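Local coordinates for protein paraflagellar rod component (Trypanosoma cruzi, PDB 6XYB) that is a conserved kinetoplastid-specific protein of unknown function, possibly a component of the paraflagellar rod, that probably binds metal ions, at the interface of chains A and B. Residues are numbered along the deposited sequence; one frame, centred on the assembly and turned at random. Chains: chain A/B, Uncharacterized protein.

Contact 1: the interface of chains A and B. Residues chain A 75-76; chain B 19, 21, 60, 62.
A:Leu75 carries its CG anti to the backbone N (chi1 174°), which sends the isobutyl group out from the side of helix 74-90 and onto chain B. On the other side B:His62 has its CG tucked between its backbone N and carbonyl carbon (chi1 77°), and with chi2 at -83° a face of the imidazole looks toward the leucine. The two side chains meet at about a right angle. Methyl CD2 of A:Leu75 sits over that face, offset toward the rim, 3.4 Å from CE1 of B:His62, a CH-pi contact. The other methyl of A:Leu75, CD1, lies 3.9 Å from CD1 of B:Leu21, while CG2 of B:Thr19 closes in on it at 4.0 Å. B:Pro60, which follows a cis peptide bond, meets the leucine head-on through its ring carbon CG, 4.0 Å from CG of A:Leu75. The same proline places CD 3.9 Å from NE2 of A:His76, whose side chain crosses that of the proline at about a right angle. The imidazole is fixed from within chain B: ND1 of B:His62 donates a nearly straight bond of 2.9 Å, in the ring plane, to the carbonyl O of B:Pro60. The patch seats a helix leucine of one copy in a largely apolar socket of the other, an attachment that may be a crystal pairing.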
# COMPACT_ATOMS: atom_id res chain seq x y z
N LEU A 75 1.82 -17.98 -5.31
CA LEU A 75 1.43 -17.83 -6.74
C LEU A 75 -0.09 -17.81 -6.88
O LEU A 75 -0.60 -16.98 -7.65
CB LEU A 75 2.01 -19.01 -7.53
CG LEU A 75 1.56 -19.08 -8.99
CD1 LEU A 75 2.00 -17.82 -9.74
CD2 LEU A 75 2.11 -20.35 -9.66
N HIS A 76 -0.76 -18.71 -6.18
CA HIS A 76 -2.24 -18.79 -6.25
C HIS A 76 -2.87 -17.59 -5.55
O HIS A 76 -3.94 -17.15 -6.02
CB HIS A 76 -2.72 -20.13 -5.72
CG HIS A 76 -2.45 -21.20 -6.72
ND1 HIS A 76 -1.20 -21.78 -6.89
CD2 HIS A 76 -3.24 -21.72 -7.68
CE1 HIS A 76 -1.26 -22.68 -7.87
NE2 HIS A 76 -2.51 -22.67 -8.35
N THR B 19 8.02 -13.13 -9.82
CA THR B 19 6.91 -13.74 -10.56
C THR B 19 6.10 -12.67 -11.28
O THR B 19 5.76 -11.66 -10.68
CB THR B 19 6.07 -14.61 -9.65
OG1 THR B 19 6.95 -15.64 -9.18
CG2 THR B 19 4.91 -15.18 -10.42
N LEU B 21 2.34 -12.37 -13.49
CA LEU B 21 1.02 -12.93 -13.88
C LEU B 21 0.22 -11.86 -14.61
O LEU B 21 0.10 -10.76 -14.07
CB LEU B 21 0.17 -13.35 -12.69
CG LEU B 21 0.60 -14.52 -11.83
CD1 LEU B 21 1.66 -14.11 -10.85
CD2 LEU B 21 -0.62 -15.02 -11.08
N PRO B 60 -1.61 -21.54 -12.99
CA PRO B 60 -1.98 -20.38 -13.80
C PRO B 60 -0.76 -19.95 -14.62
O PRO B 60 0.36 -20.15 -14.19
CB PRO B 60 -2.35 -19.34 -12.72
CG PRO B 60 -1.43 -19.66 -11.56
CD PRO B 60 -1.17 -21.14 -11.64
N HIS B 62 2.18 -17.97 -15.94
CA HIS B 62 3.09 -17.04 -15.23
C HIS B 62 4.53 -17.21 -15.67
O HIS B 62 4.88 -18.21 -16.24
CB HIS B 62 2.93 -17.19 -13.71
CG HIS B 62 3.61 -18.41 -13.14
ND1 HIS B 62 3.01 -19.64 -13.17
CD2 HIS B 62 4.78 -18.57 -12.46
CE1 HIS B 62 3.83 -20.57 -12.63
NE2 HIS B 62 4.92 -19.91 -12.15

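Contact 2: the interface of chains A and B. Residues chain A 85, 95-98; chain B 96-97, 114.
A:Ile85 and B:Phe114 lie aslant to each other, with the terminal methyl CD1 of the isoleucine 3.5 Å from CD1 of the phenyl ring and almost as near to CE1. A:Leu95 instead runs at about a right angle to B:Phe114. Its CG is anti to the backbone N (chi1 178°), which carries branch CD2 across the interface, 3.8 Å from CB of B:Phe114 and 3.9 Å from CB of B:Ala97. CB of B:Ala97 also lies 4.1 Å from CB of A:Ser98. Beside this apolar strip, B:Arg96, its chain bent at chi2 and chi3, brings NH2 to within 2.8 Å of the carbonyl O of A:Leu95. The hydrogen bond is far from straight, 129° at the hydrogen, and its acceptor is tilted from the guanidinium plane; the arginine is poorly ordered, so this grip should be read with care. Water 1 joins the same A:Leu95 oxygen to the carbonyl O of B:Arg96, 3.0 Å from the latter. In the fold, strand 93-103 of chain A faces its own counterpart in chain B, flanked by helix 74-90 of chain A and strand 108-117 of chain B.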
# COMPACT_ATOMS: atom_id res chain seq x y z
N ILE A 85 -9.24 -8.26 -9.19
CA ILE A 85 -9.03 -6.92 -9.81
C ILE A 85 -9.60 -6.87 -11.23
O ILE A 85 -10.28 -5.86 -11.58
CB ILE A 85 -7.55 -6.56 -9.78
CG1 ILE A 85 -7.06 -6.35 -8.34
CG2 ILE A 85 -7.22 -5.34 -10.64
CD1 ILE A 85 -5.56 -6.56 -8.18
N LEU A 95 -8.84 -0.10 -9.35
CA LEU A 95 -7.98 -0.30 -8.18
C LEU A 95 -7.23 0.99 -7.83
O LEU A 95 -6.62 1.63 -8.71
CB LEU A 95 -6.99 -1.41 -8.47
CG LEU A 95 -6.00 -1.69 -7.35
CD1 LEU A 95 -6.67 -2.20 -6.09
CD2 LEU A 95 -4.95 -2.66 -7.84
N ARG A 96 -7.33 1.45 -6.60
CA ARG A 96 -6.69 2.71 -6.15
C ARG A 96 -5.55 2.47 -5.18
O ARG A 96 -4.60 3.29 -5.12
CB ARG A 96 -7.77 3.52 -5.42
CG ARG A 96 -8.89 3.94 -6.37
CD ARG A 96 -8.42 4.80 -7.54
NE ARG A 96 -8.04 6.01 -6.86
CZ ARG A 96 -8.83 7.07 -6.64
NH1 ARG A 96 -10.00 7.17 -7.23
NH2 ARG A 96 -8.41 8.03 -5.84
N ALA A 97 -5.61 1.41 -4.36
CA ALA A 97 -4.54 1.24 -3.31
C ALA A 97 -4.68 -0.21 -2.81
O ALA A 97 -5.73 -0.91 -2.99
CB ALA A 97 -4.76 2.24 -2.16
N SER A 98 -3.63 -0.63 -2.17
CA SER A 98 -3.56 -1.96 -1.51
C SER A 98 -2.69 -1.89 -0.28
O SER A 98 -1.77 -1.07 -0.22
CB SER A 98 -3.10 -3.07 -2.45
OG SER A 98 -3.24 -4.37 -1.88
N ARG B 96 -0.52 0.84 -10.25
CA ARG B 96 -1.78 1.24 -9.59
C ARG B 96 -1.67 0.99 -8.11
O ARG B 96 -2.20 1.82 -7.31
CB ARG B 96 -2.96 0.39 -10.03
CG ARG B 96 -3.17 0.42 -11.53
CD ARG B 96 -3.44 1.82 -12.03
NE ARG B 96 -4.73 2.12 -11.44
CZ ARG B 96 -5.91 1.89 -12.03
NH1 ARG B 96 -5.98 1.42 -13.27
NH2 ARG B 96 -7.01 2.18 -11.38
N ALA B 97 -0.89 0.03 -7.65
CA ALA B 97 -0.85 -0.28 -6.20
C ALA B 97 0.32 -1.18 -5.86
O ALA B 97 0.85 -1.85 -6.73
CB ALA B 97 -2.17 -0.92 -5.78
N PHE B 114 0.96 -3.98 -8.69
CA PHE B 114 -0.21 -4.18 -9.54
C PHE B 114 -0.26 -3.09 -10.61
O PHE B 114 -0.12 -1.93 -10.29
CB PHE B 114 -1.51 -4.13 -8.77
CG PHE B 114 -1.63 -5.22 -7.75
CD1 PHE B 114 -2.07 -6.48 -8.14
CD2 PHE B 114 -1.39 -5.01 -6.40
CE1 PHE B 114 -2.14 -7.53 -7.24
CE2 PHE B 114 -1.49 -6.06 -5.50
CZ PHE B 114 -1.86 -7.32 -5.92
O HOH W 1 -4.17 3.66 -8.53

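Contact 3: the interface of chains A and B. Residues chain A 74, 78, 81; chain B 10, 110, 112.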
# COMPACT_ATOMS: atom_id res chain seq x y z
N ASP A 74 1.78 -18.65 -2.51
CA ASP A 74 1.96 -17.25 -2.97
C ASP A 74 1.48 -17.07 -4.42
O ASP A 74 0.82 -16.07 -4.72
CB ASP A 74 3.39 -16.77 -2.79
CG ASP A 74 3.54 -15.30 -3.21
OD1 ASP A 74 2.94 -14.42 -2.56
OD2 ASP A 74 4.21 -15.03 -4.24
N SER A 78 -1.54 -14.54 -5.64
CA SER A 78 -1.37 -13.55 -6.72
C SER A 78 -2.47 -13.73 -7.77
O SER A 78 -3.07 -12.72 -8.22
CB SER A 78 -0.04 -13.70 -7.38
OG SER A 78 1.00 -13.35 -6.50
N PHE A 81 -5.85 -12.45 -6.39
CA PHE A 81 -5.91 -10.98 -6.43
C PHE A 81 -6.13 -10.50 -7.86
O PHE A 81 -6.95 -9.61 -8.08
CB PHE A 81 -4.64 -10.35 -5.90
CG PHE A 81 -4.26 -10.65 -4.47
CD1 PHE A 81 -5.22 -10.92 -3.52
CD2 PHE A 81 -2.93 -10.77 -4.09
CE1 PHE A 81 -4.87 -11.23 -2.22
CE2 PHE A 81 -2.58 -11.09 -2.79
CZ PHE A 81 -3.56 -11.35 -1.85
N SER B 10 5.17 -10.07 -8.42
CA SER B 10 5.48 -10.39 -7.00
C SER B 10 6.99 -10.66 -6.92
O SER B 10 7.56 -11.37 -7.84
CB SER B 10 4.61 -11.50 -6.52
OG SER B 10 4.80 -11.81 -5.16
N THR B 110 7.92 -10.30 0.90
CA THR B 110 7.27 -10.41 -0.39
C THR B 110 6.53 -9.11 -0.69
O THR B 110 5.75 -8.66 0.16
CB THR B 110 6.25 -11.56 -0.38
OG1 THR B 110 6.93 -12.80 -0.16
CG2 THR B 110 5.45 -11.66 -1.66
N LYS B 112 4.16 -7.13 -3.70
CA LYS B 112 3.33 -7.17 -4.88
C LYS B 112 3.18 -5.79 -5.48
O LYS B 112 3.00 -4.83 -4.81
CB LYS B 112 2.01 -7.82 -4.57
CG LYS B 112 2.29 -9.25 -4.14
CD LYS B 112 1.15 -10.18 -4.01
CE LYS B 112 1.58 -11.40 -3.25
NZ LYS B 112 2.25 -12.33 -4.13
O HOH W 2 6.42 -13.56 -4.67
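B:Lys112 and A:Asp74 reach for each other from opposite directions and form a salt bridge, with the ammonium NZ 2.7 Å from carboxylate oxygen OD1. The lysine meets that oxygen on its syn side, 25° out of the carboxylate plane. CG2 of B:Thr110 flanks OD1 of A:Asp74 at 3.8 Å. NZ of B:Lys112 donates a further hydrogen bond to the hydroxyl OG of A:Ser78 at 2.9 Å and another, within its own chain, to OG of B:Ser10 at 2.8 Å. The ammonium is thus held by oxygens of both chains, an arrangement that would probably favour its charged form. Its long side chain runs nearly extended until a bend at chi4 (-83°) turns NZ in among these acceptors. Farther back along the chain, CD of B:Lys112 lies 4.0 Å from CE2 of A:Phe81, whose side chain crosses the lysine at about a right angle. In the next shell, OG of A:Ser78 donates to the backbone O of A:Asp74, 3.3 Å away and approached from above the carbonyl plane. The second carboxylate oxygen, OD2 of A:Asp74, lies 2.7 Å from the oxygen of water 2. The chain A residues lie along one side of helix 74-90, starting at its first residue, against strands 6-13 and 108-117 of chain B.

Helix 74-90 of chain A enters all three contacts. Contact 1 and contact 3 share its first turn, through the neighbouring residues A:Leu75 and A:Asp74, and their C-alpha centres are about 8 Å apart. Contact 2 lies about 12 Å from contact 3 and about 17 Å from contact 1. On chain B, strand 108-117 links contact 3 to contact 2 through B:Lys112 and B:Phe114. In space the charged contact 3 lies between the mainly apolar contact 1 and contact 2, which mixes apolar and polar links, so the helix touches chain B along much of its length. The pairing is not an exact two-fold, and the structure alone does not show that it is physiological.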